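Local coordinates for protein methionine gamma-lyase (Trichomonas vaginalis, PDB 1E5E) that belongs to the Cys/Met metabolism family of pyridoxal-phosphate-dependent enzymes and is built as an assembly of four chains, at residues Asn66-Ile71 / Ile253-Leu257; Glu4-Pro8 / Phe73-Thr77; Asn329-Ile333 / Leu384-Gln390; Tyr288-Phe292 / Met305-Gly309; Ser106-Leu110 / Pro159-Ile164. All coordinates share one frame; numbering follows the deposited sequence. Where two conformers were deposited one is given.

Contact 1 of 5, residues Asn66-Ile71 / Ile253-Leu257; sequences NLEGKI and ITRGL
Leu67 and Thr254 mark the place where two helical segments, 66-71 and 253-257, come nearest, their axes 10.2 Å apart at closest approach and running in roughly the same direction, 35° from parallel. Leu67 is the main side chain on its helix. With CG anti to the backbone N (chi1 175°), it extends both methyl branches toward the other helix: Leu67 CD1 lies 3.7 Å from Ile253 CG2, while CD2 rests against CB, CG2 and CD1 of the same isoleucine. Leu67 also slides past Thr254 in the opposite direction, which sets Leu67 CD1 3.5 Å from Thr254 OG1. Thr254 CG2 meets Lys70 CD at 4.0 Å, crossing the lysine chain at about a right angle, and also lies near Asn66 ND2. One turn on, the CD2 methyl of Leu257 touches both Lys70 CB and Ile71 CD1, each at 4.0 Å. Lys70 contributes only aliphatic carbons here, because a bend at chi4 (57°) takes its ammonium group back to its own helix. There Lys70 NZ donates to Asn66 OD1 at 2.6 Å, on a lone pair in the carbonyl plane, and it also reaches the carbonyl of Ala15. Leu67 and Ile71 also touch Leu221 of strand 220-224, and Ile71 touches Cys80, so helix 62-75 packs against both helix 247-257 and the border strands 79-83 and 220-224 of the large sheet.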
# COMPACT_ATOMS: atom_id res chain seq x y z
N ASN A 66 -1.72 9.01 -15.08
CA ASN A 66 -3.04 9.46 -14.66
C ASN A 66 -2.93 10.73 -13.83
O ASN A 66 -3.58 11.75 -14.10
CB ASN A 66 -3.79 8.33 -13.93
CG ASN A 66 -5.18 8.78 -13.50
OD1 ASN A 66 -5.81 9.69 -14.04
ND2 ASN A 66 -5.68 8.12 -12.47
N LEU A 67 -2.17 10.73 -12.74
CA LEU A 67 -1.98 11.94 -11.94
C LEU A 67 -1.46 13.12 -12.79
O LEU A 67 -1.90 14.24 -12.66
CB LEU A 67 -0.85 11.67 -10.92
CG LEU A 67 -0.44 12.87 -10.06
CD1 LEU A 67 -1.71 13.36 -9.34
CD2 LEU A 67 0.69 12.46 -9.10
N GLU A 68 -0.46 12.89 -13.63
CA GLU A 68 0.13 13.92 -14.48
C GLU A 68 -0.86 14.65 -15.38
O GLU A 68 -0.89 15.91 -15.42
CB GLU A 68 1.30 13.34 -15.27
CG GLU A 68 2.51 12.98 -14.38
CD GLU A 68 3.56 12.23 -15.19
OE1 GLU A 68 3.21 11.69 -16.28
OE2 GLU A 68 4.78 12.20 -14.82
N GLY A 69 -1.76 13.93 -16.03
CA GLY A 69 -2.76 14.50 -16.95
C GLY A 69 -3.79 15.28 -16.15
O GLY A 69 -4.26 16.37 -16.54
N LYS A 70 -4.10 14.78 -14.96
CA LYS A 70 -5.05 15.52 -14.10
C LYS A 70 -4.45 16.86 -13.69
O LYS A 70 -5.09 17.91 -13.89
CB LYS A 70 -5.47 14.67 -12.93
CG LYS A 70 -6.52 13.60 -13.22
CD LYS A 70 -6.76 12.68 -12.04
CE LYS A 70 -8.02 11.81 -12.22
NZ LYS A 70 -7.92 11.01 -13.48
N ILE A 71 -3.17 16.92 -13.32
CA ILE A 71 -2.52 18.16 -12.88
C ILE A 71 -2.26 19.10 -14.06
O ILE A 71 -2.48 20.30 -13.92
CB ILE A 71 -1.17 17.89 -12.18
CG1 ILE A 71 -1.32 17.02 -10.91
CG2 ILE A 71 -0.40 19.16 -11.87
CD1 ILE A 71 -2.14 17.70 -9.83
N ILE A 253 -1.78 10.42 -4.19
CA ILE A 253 -1.85 11.85 -4.54
C ILE A 253 -3.12 12.06 -5.35
O ILE A 253 -3.90 12.95 -5.01
CB ILE A 253 -0.64 12.38 -5.32
CG1 ILE A 253 0.64 12.27 -4.44
CG2 ILE A 253 -0.87 13.86 -5.72
CD1 ILE A 253 1.91 12.49 -5.28
N THR A 254 -3.37 11.16 -6.31
CA THR A 254 -4.61 11.23 -7.07
C THR A 254 -5.81 11.16 -6.13
O THR A 254 -6.81 11.90 -6.30
CB THR A 254 -4.69 10.16 -8.17
OG1 THR A 254 -3.63 10.48 -9.10
CG2 THR A 254 -5.99 10.16 -8.99
N ARG A 255 -5.78 10.26 -5.15
CA ARG A 255 -6.85 10.15 -4.16
C ARG A 255 -7.04 11.48 -3.42
O ARG A 255 -8.17 11.95 -3.24
CB ARG A 255 -6.57 9.02 -3.18
CG ARG A 255 -7.68 8.71 -2.18
CD ARG A 255 -7.19 7.76 -1.10
NE ARG A 255 -8.15 6.81 -0.59
CZ ARG A 255 -8.60 6.83 0.67
NH1 ARG A 255 -8.22 7.78 1.53
NH2 ARG A 255 -9.43 5.90 1.13
N GLY A 256 -5.92 12.01 -2.92
CA GLY A 256 -5.87 13.26 -2.18
C GLY A 256 -6.36 14.44 -3.04
O GLY A 256 -7.10 15.31 -2.56
N LEU A 257 -6.02 14.45 -4.33
CA LEU A 257 -6.41 15.47 -5.27
C LEU A 257 -7.91 15.58 -5.46
O LEU A 257 -8.48 16.65 -5.77
CB LEU A 257 -5.79 15.15 -6.66
CG LEU A 257 -6.15 16.12 -7.80
CD1 LEU A 257 -5.72 17.57 -7.50
CD2 LEU A 257 -5.50 15.72 -9.11

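Contact 2 of 5, residues Glu4-Pro8 / Phe73-Thr77; sequences ERMTP and FLEKT
Phe73 receives the guanidinium of Arg5 flat on one face of its ring, the two planes only 5° apart. This is a cation-pi stack, with Arg5 CZ 3.9 Å from the ring centroid. Arg5 is extended from CG to NE, and this straight chain carries the group from the exposed N-terminal segment across to helix 62-75. Phe73 also offers its carbonyl: Arg5 NH2 donates to Phe73 O at 3.0 Å, with the oxygen in the guanidinium plane and the N-H pointing almost straight at it (161°). A water accepts from Arg5 NE and donates to Phe73 O, so stack and in-plane bonds together fix the rotation of the guanidinium. Met6 O lies at the edge of the ring, and Met6 CB is 4.0 Å from Phe73 CZ. Leu74 follows, its CD2 methyl 4.4 Å from Pro8 CB, where helix 8-14 begins; Thr7 is the N-cap of that helix, its OG1 accepting from Thr10 N and also bonded to Glu383 of the second subunit. Helix 62-75 ends in a Schellman motif, in which Lys76 takes positive phi (59°) and Lys76 N bonds back to Phe73 O at 3.2 Å. That carbonyl, where the helix dipole would add partial negative charge, thus serves both Schellman turn and arginine. Lys76 runs extended beyond CG and crosses the Arg5 chain obliquely, its CE 3.6 Å from Arg5 NE.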
# COMPACT_ATOMS: atom_id res chain seq x y z
N GLU A 4 -17.55 25.04 -22.94
CA GLU A 4 -16.95 25.54 -21.68
C GLU A 4 -16.13 24.49 -20.94
O GLU A 4 -16.53 23.34 -20.78
CB GLU A 4 -17.94 26.16 -20.71
CG GLU A 4 -17.82 27.67 -20.58
CD GLU A 4 -18.68 28.19 -19.44
OE1 GLU A 4 -19.42 27.38 -18.82
OE2 GLU A 4 -18.63 29.42 -19.14
N ARG A 5 -15.02 24.97 -20.37
CA ARG A 5 -14.03 24.09 -19.75
C ARG A 5 -14.56 23.43 -18.47
O ARG A 5 -15.17 24.10 -17.63
CB ARG A 5 -12.75 24.90 -19.47
CG ARG A 5 -11.51 24.10 -19.11
CD ARG A 5 -10.31 24.98 -18.80
NE ARG A 5 -9.10 24.23 -18.43
CZ ARG A 5 -8.40 23.53 -19.34
NH1 ARG A 5 -8.83 23.53 -20.60
NH2 ARG A 5 -7.30 22.84 -19.03
N MET A 6 -14.30 22.15 -18.29
CA MET A 6 -14.73 21.43 -17.09
C MET A 6 -14.30 22.25 -15.88
O MET A 6 -13.13 22.69 -15.87
CB MET A 6 -14.07 20.05 -17.04
CG MET A 6 -14.47 19.30 -15.74
SD MET A 6 -13.69 17.67 -15.78
CE MET A 6 -14.90 16.77 -16.80
N THR A 7 -15.15 22.54 -14.91
CA THR A 7 -14.64 23.35 -13.79
C THR A 7 -13.55 22.62 -13.01
O THR A 7 -13.51 21.37 -12.91
CB THR A 7 -15.76 23.65 -12.77
OG1 THR A 7 -16.19 22.40 -12.24
CG2 THR A 7 -16.95 24.40 -13.40
N PRO A 8 -12.78 23.39 -12.23
CA PRO A 8 -11.74 22.83 -11.37
C PRO A 8 -12.35 21.92 -10.33
O PRO A 8 -11.76 20.89 -9.92
CB PRO A 8 -11.04 24.07 -10.79
CG PRO A 8 -11.23 25.14 -11.84
CD PRO A 8 -12.64 24.87 -12.35
N PHE A 73 -4.08 19.33 -16.66
CA PHE A 73 -5.37 19.96 -16.94
C PHE A 73 -5.64 21.09 -15.94
O PHE A 73 -6.02 22.20 -16.36
CB PHE A 73 -6.51 18.93 -16.94
CG PHE A 73 -7.83 19.53 -17.30
CD1 PHE A 73 -8.60 20.18 -16.36
CD2 PHE A 73 -8.28 19.44 -18.60
CE1 PHE A 73 -9.78 20.81 -16.73
CE2 PHE A 73 -9.49 20.01 -18.97
CZ PHE A 73 -10.24 20.70 -18.02
N LEU A 74 -5.46 20.81 -14.64
CA LEU A 74 -5.72 21.82 -13.62
C LEU A 74 -4.83 23.06 -13.73
O LEU A 74 -5.30 24.15 -13.40
CB LEU A 74 -5.61 21.23 -12.20
CG LEU A 74 -6.74 20.19 -11.92
CD1 LEU A 74 -6.43 19.42 -10.62
CD2 LEU A 74 -8.09 20.90 -11.78
N GLU A 75 -3.59 22.95 -14.22
CA GLU A 75 -2.70 24.07 -14.39
C GLU A 75 -2.76 24.72 -15.77
O GLU A 75 -2.04 25.66 -16.10
CB GLU A 75 -1.25 23.63 -14.07
CG GLU A 75 -1.06 23.46 -12.55
CD GLU A 75 -0.91 24.81 -11.82
OE1 GLU A 75 -1.28 25.85 -12.41
OE2 GLU A 75 -0.49 24.86 -10.65
N LYS A 76 -3.53 24.16 -16.66
CA LYS A 76 -3.69 24.51 -18.05
C LYS A 76 -2.37 24.44 -18.79
O LYS A 76 -2.05 25.34 -19.57
CB LYS A 76 -4.36 25.90 -18.16
CG LYS A 76 -5.76 25.98 -17.56
CD LYS A 76 -6.26 27.44 -17.67
CE LYS A 76 -7.77 27.47 -17.54
NZ LYS A 76 -8.29 28.81 -17.08
N THR A 77 -1.58 23.40 -18.56
CA THR A 77 -0.29 23.26 -19.24
C THR A 77 -0.39 22.12 -20.24
O THR A 77 -1.28 21.28 -20.03
CB THR A 77 0.85 23.01 -18.25
OG1 THR A 77 0.56 21.83 -17.50
CG2 THR A 77 1.04 24.22 -17.32
O HOH W 1 -8.20 23.86 -15.69

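Contact 3 of 5, residues Asn329-Ile333 / Leu384-Gln390; sequences NLKLI and LIADFKQ
Asp387 organises the polar part of this contact, gathering three successive backbone N-H groups of loop 329-333 onto one carboxylate. Lys331 N bonds to Asp387 OD1 at 2.8 Å, using the syn lone pair. The other oxygen takes two donors from the same face of the carboxylate: Leu332 N at 2.7 Å from Asp387 OD2, well above the plane, and Ile333 N nearly in line with the C-O bond. Gln390 NE2 donates to Asn329 O at 2.7 Å in an almost linear bond (177°) and also to Asp387 OD1. Its CG lies between the backbone N and the carbonyl carbon (chi1 58°), and a bend at chi2 (89°) turns the amide toward the aspartate.

On the apolar side, Ile333 CD1 sits over one face of the Phe388 ring, 3.2 Å from Phe388 CE2, with Leu330 CD2 close to that ring. Leu384 CD2 touches both Leu332 CD2 and Ile333 CG1, and Leu332 packs on His14 of the second subunit. Ile346 and Leu374, on strands of the smaller sheet, back Ile333 and Phe388.

Four N-H donors on its two oxygens would favour the ionised form of the buried carboxylate, and they pin the loop leading into strand 334-335 to helix 381-396.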
# COMPACT_ATOMS: atom_id res chain seq x y z
N ASN A 329 3.15 25.68 23.66
CA ASN A 329 1.94 25.49 24.47
C ASN A 329 0.65 25.30 23.69
O ASN A 329 -0.48 25.37 24.17
CB ASN A 329 1.89 26.71 25.42
CG ASN A 329 2.97 26.59 26.49
OD1 ASN A 329 2.98 25.62 27.27
ND2 ASN A 329 4.00 27.43 26.44
N LEU A 330 0.81 25.19 22.37
CA LEU A 330 -0.32 24.95 21.48
C LEU A 330 -0.77 23.49 21.66
O LEU A 330 0.09 22.62 21.76
CB LEU A 330 0.03 25.25 20.03
CG LEU A 330 0.17 26.77 19.75
CD1 LEU A 330 0.76 26.99 18.35
CD2 LEU A 330 -1.19 27.43 19.83
N LYS A 331 -2.07 23.29 21.78
CA LYS A 331 -2.59 21.96 21.97
C LYS A 331 -3.29 21.36 20.74
O LYS A 331 -3.49 20.15 20.70
CB LYS A 331 -3.53 21.91 23.19
CG LYS A 331 -2.81 22.29 24.50
CD LYS A 331 -3.85 22.70 25.54
CE LYS A 331 -3.22 23.49 26.70
NZ LYS A 331 -2.94 22.66 27.90
N LEU A 332 -3.76 22.14 19.79
CA LEU A 332 -4.51 21.57 18.67
C LEU A 332 -3.67 21.67 17.41
O LEU A 332 -3.54 20.71 16.64
CB LEU A 332 -5.84 22.30 18.58
CG LEU A 332 -6.72 21.97 17.36
CD1 LEU A 332 -7.01 20.47 17.33
CD2 LEU A 332 -7.95 22.84 17.41
N ILE A 333 -3.04 22.83 17.23
CA ILE A 333 -2.15 23.08 16.09
C ILE A 333 -0.89 22.23 16.31
O ILE A 333 -0.48 22.09 17.47
CB ILE A 333 -1.87 24.56 15.92
CG1 ILE A 333 -3.25 25.20 15.62
CG2 ILE A 333 -0.95 24.80 14.73
CD1 ILE A 333 -3.36 26.64 16.02
N LEU A 384 -9.61 26.36 16.56
CA LEU A 384 -8.28 26.85 16.23
C LEU A 384 -8.00 28.18 16.95
O LEU A 384 -6.94 28.43 17.49
CB LEU A 384 -8.16 27.06 14.71
CG LEU A 384 -8.18 25.76 13.87
CD1 LEU A 384 -8.31 26.06 12.39
CD2 LEU A 384 -6.91 24.95 14.14
N ILE A 385 -8.92 29.13 16.87
CA ILE A 385 -8.73 30.44 17.49
C ILE A 385 -8.62 30.26 19.00
O ILE A 385 -7.69 30.85 19.55
CB ILE A 385 -9.92 31.37 17.19
CG1 ILE A 385 -9.84 31.83 15.72
CG2 ILE A 385 -9.94 32.54 18.18
CD1 ILE A 385 -11.12 32.45 15.18
N ALA A 386 -9.43 29.38 19.60
CA ALA A 386 -9.25 29.13 21.04
C ALA A 386 -7.89 28.54 21.37
O ALA A 386 -7.39 28.81 22.48
CB ALA A 386 -10.36 28.23 21.61
N ASP A 387 -7.25 27.76 20.47
CA ASP A 387 -5.92 27.25 20.81
C ASP A 387 -4.94 28.42 20.81
O ASP A 387 -3.99 28.48 21.62
CB ASP A 387 -5.51 26.17 19.80
CG ASP A 387 -4.33 25.34 20.21
OD1 ASP A 387 -4.06 25.22 21.43
OD2 ASP A 387 -3.63 24.80 19.30
N PHE A 388 -5.09 29.33 19.82
CA PHE A 388 -4.18 30.49 19.87
C PHE A 388 -4.48 31.39 21.07
O PHE A 388 -3.54 31.89 21.71
CB PHE A 388 -4.23 31.29 18.60
CG PHE A 388 -3.44 30.73 17.46
CD1 PHE A 388 -2.06 30.71 17.51
CD2 PHE A 388 -4.08 30.25 16.33
CE1 PHE A 388 -1.31 30.23 16.45
CE2 PHE A 388 -3.31 29.78 15.28
CZ PHE A 388 -1.94 29.75 15.33
N LYS A 389 -5.75 31.59 21.40
CA LYS A 389 -6.08 32.41 22.56
C LYS A 389 -5.40 31.91 23.85
O LYS A 389 -4.81 32.74 24.54
CB LYS A 389 -7.56 32.49 22.81
CG LYS A 389 -7.94 33.15 24.15
CD LYS A 389 -9.35 33.72 24.00
CE LYS A 389 -9.99 33.96 25.36
NZ LYS A 389 -9.17 34.87 26.19
N GLN A 390 -5.50 30.63 24.17
CA GLN A 390 -4.90 30.16 25.40
C GLN A 390 -3.38 30.31 25.29
O GLN A 390 -2.74 30.73 26.26
CB GLN A 390 -5.26 28.74 25.82
CG GLN A 390 -4.96 27.60 24.87
CD GLN A 390 -3.59 26.99 25.02
OE1 GLN A 390 -3.01 27.17 26.11
NE2 GLN A 390 -3.03 26.34 24.00

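Contact 4 of 5, residues Tyr288-Phe292 / Met305-Gly309; sequences YYPGF and MRMYG. Unlike the reference sequence in segment 305-309: Tyr308 (reference Ser). With SO4 (sulfate ion), chain D.
Tyr289 and Tyr308 cross at about a right angle, and their differing first torsions set the contact. In Tyr289 the ring stands anti to the backbone N (chi1 -175°), which sends the phenol across to the other segment. Its hydroxyl donates to the carbonyl of Gly309, Tyr289 OH to Gly309 O measuring 2.7 Å, with that oxygen near the plane of the ring at its edge. On the way the ring passes the base of the other tyrosine, Tyr289 CZ lying 3.7 Å from Tyr308 CB.

Tyr308, where the reference sequence has serine, turns its ring anti to its own carbonyl carbon (chi1 -68°). One face then lies against the backbone of Gly291: a CH-pi contact in which Gly291 CA is 3.5 Å from the ring centroid, only 19° off the normal. Glycine, with no side chain, permits so close an approach. Pro290 packs beside the Tyr308 ring, its CB 4.0 Å from Tyr308 CD2 and 4.2 Å from Met305 SD. At the far end Tyr308 OH donates to O4 of a sulfate ion at 3.0 Å; His298 and Lys302 also bind this anion, which probably came from the crystallisation liquor.

Tyr289 to Phe292 form a type I beta turn, and Gly309 adopts a positive phi. Together they make a pair of loops flanking helix 298-304, the connection between the antiparallel strands 284-288 and 311-316 of the smaller sheet.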
# COMPACT_ATOMS: atom_id res chain seq x y z
N TYR A 288 1.00 38.62 8.29
CA TYR A 288 1.08 38.55 6.83
C TYR A 288 0.06 37.52 6.36
O TYR A 288 0.09 36.37 6.86
CB TYR A 288 2.47 38.05 6.42
CG TYR A 288 3.58 39.06 6.62
CD1 TYR A 288 4.78 38.69 7.19
CD2 TYR A 288 3.40 40.38 6.21
CE1 TYR A 288 5.78 39.63 7.39
CE2 TYR A 288 4.41 41.31 6.40
CZ TYR A 288 5.60 40.94 6.98
OH TYR A 288 6.62 41.84 7.17
N TYR A 289 -0.93 37.90 5.59
CA TYR A 289 -1.98 37.06 5.02
C TYR A 289 -2.33 37.73 3.71
O TYR A 289 -2.71 38.89 3.78
CB TYR A 289 -3.27 36.93 5.87
CG TYR A 289 -4.28 35.96 5.28
CD1 TYR A 289 -3.91 34.64 5.02
CD2 TYR A 289 -5.58 36.32 4.94
CE1 TYR A 289 -4.79 33.74 4.44
CE2 TYR A 289 -6.47 35.43 4.36
CZ TYR A 289 -6.06 34.13 4.13
OH TYR A 289 -6.95 33.21 3.53
N PRO A 290 -2.43 37.02 2.59
CA PRO A 290 -2.72 37.68 1.32
C PRO A 290 -4.08 38.32 1.28
O PRO A 290 -4.32 39.29 0.53
CB PRO A 290 -2.54 36.58 0.28
CG PRO A 290 -1.57 35.65 0.92
CD PRO A 290 -1.95 35.64 2.39
N GLY A 291 -5.05 37.82 2.06
CA GLY A 291 -6.40 38.37 2.05
C GLY A 291 -6.52 39.75 2.69
O GLY A 291 -7.52 40.45 2.41
N PHE A 292 -5.57 40.16 3.51
CA PHE A 292 -5.70 41.47 4.14
C PHE A 292 -5.73 42.61 3.14
O PHE A 292 -4.83 42.78 2.31
CB PHE A 292 -4.56 41.66 5.16
CG PHE A 292 -4.75 40.84 6.40
CD1 PHE A 292 -5.99 40.39 6.80
CD2 PHE A 292 -3.65 40.54 7.20
CE1 PHE A 292 -6.14 39.63 7.96
CE2 PHE A 292 -3.80 39.80 8.36
CZ PHE A 292 -5.03 39.36 8.74
N MET A 305 -4.83 35.26 -7.33
CA MET A 305 -5.35 34.20 -6.48
C MET A 305 -6.86 34.16 -6.41
O MET A 305 -7.49 35.15 -6.01
CB MET A 305 -4.76 34.42 -5.05
CG MET A 305 -3.24 34.51 -5.08
SD MET A 305 -2.47 34.89 -3.51
CE MET A 305 -2.89 33.38 -2.62
N ARG A 306 -7.49 33.04 -6.72
CA ARG A 306 -8.94 32.94 -6.63
C ARG A 306 -9.37 32.91 -5.16
O ARG A 306 -10.56 33.11 -4.89
CB ARG A 306 -9.49 31.70 -7.32
CG ARG A 306 -8.92 31.50 -8.71
CD ARG A 306 -9.70 30.49 -9.57
NE ARG A 306 -9.12 30.58 -10.93
CZ ARG A 306 -7.96 30.08 -11.32
NH1 ARG A 306 -7.13 29.35 -10.57
NH2 ARG A 306 -7.59 30.29 -12.58
N MET A 307 -8.49 32.38 -4.28
CA MET A 307 -8.76 32.33 -2.85
C MET A 307 -7.48 32.85 -2.20
O MET A 307 -6.46 32.79 -2.89
CB MET A 307 -9.11 30.94 -2.30
CG MET A 307 -10.49 30.57 -2.83
SD MET A 307 -11.16 29.06 -2.20
CE MET A 307 -10.16 27.83 -3.04
N TYR A 308 -7.51 33.24 -0.94
CA TYR A 308 -6.29 33.78 -0.37
C TYR A 308 -5.42 32.75 0.33
O TYR A 308 -4.39 33.13 0.90
CB TYR A 308 -6.62 34.98 0.54
CG TYR A 308 -7.13 36.16 -0.28
CD1 TYR A 308 -8.43 36.64 -0.16
CD2 TYR A 308 -6.28 36.79 -1.18
CE1 TYR A 308 -8.85 37.74 -0.90
CE2 TYR A 308 -6.68 37.87 -1.94
CZ TYR A 308 -7.98 38.35 -1.77
OH TYR A 308 -8.38 39.41 -2.54
N GLY A 309 -5.78 31.46 0.24
CA GLY A 309 -4.84 30.44 0.73
C GLY A 309 -4.97 30.19 2.23
O GLY A 309 -5.75 30.86 2.91
S SO4 D . -11.42 40.94 -1.59
O1 SO4 D . -12.44 40.72 -0.51
O2 SO4 D . -10.08 41.22 -0.98
O3 SO4 D . -11.82 42.17 -2.38
O4 SO4 D . -11.40 39.75 -2.51

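Contact 5 of 5, residues Ser106-Leu110 / Pro159-Ile164; sequences SDECL and PTLKII
Cys109, Lys162 and Asp107 bury the most surface here, and the last two are joined by a salt bridge. They approach from opposite directions, Lys162 NZ standing 2.8 Å from Asp107 OD1 on the syn lone pair, with a weak second bond from the same nitrogen to Asp107 OD2. A bend at chi3 (68°) in the otherwise extended Lys162 chain swings the ammonium group to the carboxylate. Asp107 OD1 has a second donor: Cys109 N reaches it on the anti side at 2.6 Å, 166° at the hydrogen, an Asx turn that lets the chain leave its strand while holding the carboxylate toward the lysine.

Cys109 then directs its thiol to the loop. Cys109 SG, anti to the backbone N (chi1 -171°), touches Pro159 CD at 4.0 Å and lies 3.8 Å from Thr160 CG2, while Cys109 CB rests on Lys162 CE. Over one face of the carboxylate, Ile164 CD1 comes within 3.7 Å of Asp107 OD2, giving the ion pair an apolar side. Pro159 follows a cis peptide bond, and its side chain is about 7 Å from the bound N-(hydroxy{3-hydroxy-2-methyl-5-[(phosphonooxy)methyl]pyridin-4-yl}methyl)norvaline.

Thr134 bonds to Asp107 OD2, and Asn133 and a water shared with Glu108 bond to Lys162 NZ. These partners would favour the ionised forms of both groups, and the salt bridge ties the end of strand 103-107, next to the edge strand of the large sheet, to the loop that follows strand 148-154.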
# COMPACT_ATOMS: atom_id res chain seq x y z
N SER A 106 16.98 34.46 -9.38
CA SER A 106 15.98 34.01 -8.45
C SER A 106 15.56 35.06 -7.42
O SER A 106 16.35 35.90 -6.97
CB SER A 106 16.56 32.85 -7.63
OG SER A 106 15.62 32.45 -6.63
N ASP A 107 14.31 34.91 -6.99
CA ASP A 107 13.85 35.80 -5.93
C ASP A 107 14.69 35.31 -4.76
O ASP A 107 14.97 34.10 -4.71
CB ASP A 107 12.39 35.74 -5.59
CG ASP A 107 11.95 36.87 -4.66
OD1 ASP A 107 12.13 36.71 -3.43
OD2 ASP A 107 11.44 37.89 -5.18
N GLU A 108 15.09 36.22 -3.90
CA GLU A 108 15.83 35.84 -2.71
C GLU A 108 14.95 35.23 -1.65
O GLU A 108 15.52 34.65 -0.72
CB GLU A 108 16.49 37.10 -2.10
CG GLU A 108 15.49 38.15 -1.65
CD GLU A 108 16.11 39.42 -1.05
OE1 GLU A 108 17.08 39.41 -0.26
OE2 GLU A 108 15.50 40.47 -1.26
N CYS A 109 13.63 35.44 -1.67
CA CYS A 109 12.86 34.79 -0.60
C CYS A 109 12.27 33.47 -1.12
O CYS A 109 11.18 33.50 -1.73
CB CYS A 109 11.74 35.65 -0.04
SG CYS A 109 10.97 34.94 1.45
N LEU A 110 12.94 32.38 -0.86
CA LEU A 110 12.53 31.06 -1.29
C LEU A 110 12.52 30.11 -0.07
O LEU A 110 13.10 30.33 1.01
CB LEU A 110 13.58 30.45 -2.21
CG LEU A 110 14.10 31.19 -3.43
CD1 LEU A 110 15.18 30.42 -4.17
CD2 LEU A 110 12.91 31.49 -4.37
N PRO A 159 9.01 31.89 3.62
CA PRO A 159 7.79 31.90 4.38
C PRO A 159 7.13 33.24 4.65
O PRO A 159 6.13 33.29 5.38
CB PRO A 159 8.38 31.39 5.72
CG PRO A 159 9.62 32.22 5.86
CD PRO A 159 10.14 32.43 4.45
N THR A 160 7.63 34.33 4.09
CA THR A 160 7.04 35.66 4.38
C THR A 160 5.70 35.98 3.73
O THR A 160 4.96 36.87 4.17
CB THR A 160 8.07 36.73 4.01
OG1 THR A 160 8.20 36.71 2.58
CG2 THR A 160 9.45 36.36 4.61
N LEU A 161 5.28 35.22 2.71
CA LEU A 161 4.09 35.37 1.94
C LEU A 161 4.13 36.65 1.10
O LEU A 161 3.12 37.18 0.64
CB LEU A 161 2.80 35.30 2.77
CG LEU A 161 2.71 34.11 3.75
CD1 LEU A 161 1.39 34.09 4.50
CD2 LEU A 161 2.97 32.80 3.00
N LYS A 162 5.35 37.05 0.72
CA LYS A 162 5.53 38.23 -0.12
C LYS A 162 4.83 37.95 -1.46
O LYS A 162 4.96 36.84 -1.98
CB LYS A 162 6.97 38.62 -0.34
CG LYS A 162 7.28 39.62 -1.44
CD LYS A 162 8.79 39.83 -1.57
CE LYS A 162 9.53 38.61 -2.11
NZ LYS A 162 10.92 39.06 -2.55
N ILE A 163 4.09 38.93 -1.98
CA ILE A 163 3.42 38.70 -3.25
C ILE A 163 4.27 39.20 -4.40
O ILE A 163 4.86 40.26 -4.27
CB ILE A 163 2.06 39.46 -3.30
CG1 ILE A 163 1.22 39.04 -2.09
CG2 ILE A 163 1.33 39.22 -4.61
CD1 ILE A 163 0.82 37.59 -2.05
N ILE A 164 4.33 38.48 -5.51
CA ILE A 164 5.13 38.95 -6.63
C ILE A 164 4.19 39.12 -7.80
O ILE A 164 3.37 38.24 -8.07
CB ILE A 164 6.26 37.99 -6.99
CG1 ILE A 164 7.29 37.93 -5.84
CG2 ILE A 164 6.92 38.39 -8.33
CD1 ILE A 164 8.07 36.64 -5.95
O HOH W 2 12.59 39.93 -0.13

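How the contacts relate
Contacts 1 and 2 share helix 62-75, their centres 13 Å apart, and touch through Leu257 CD1 and Leu74 CD1; their segments alternate along the chain, and both reach the second subunit, joining that helix to the subunit interface side. Contact 5 belongs to the large seven-stranded sheet and is nested in the loop closed by contact 1, on the opposite side of the chain's centre. Contacts 3 and 4 adjoin the smaller sheet, at strand 334-335 and at strands 284-288 and 311-316. Contacts 4 and 5, 15 Å apart between centres, touch where Tyr288 and Pro290 pack on residues 160-163, tying the two sheets' loops together. Contact 3 lies farthest out, about 38 Å from contact 2 between centres.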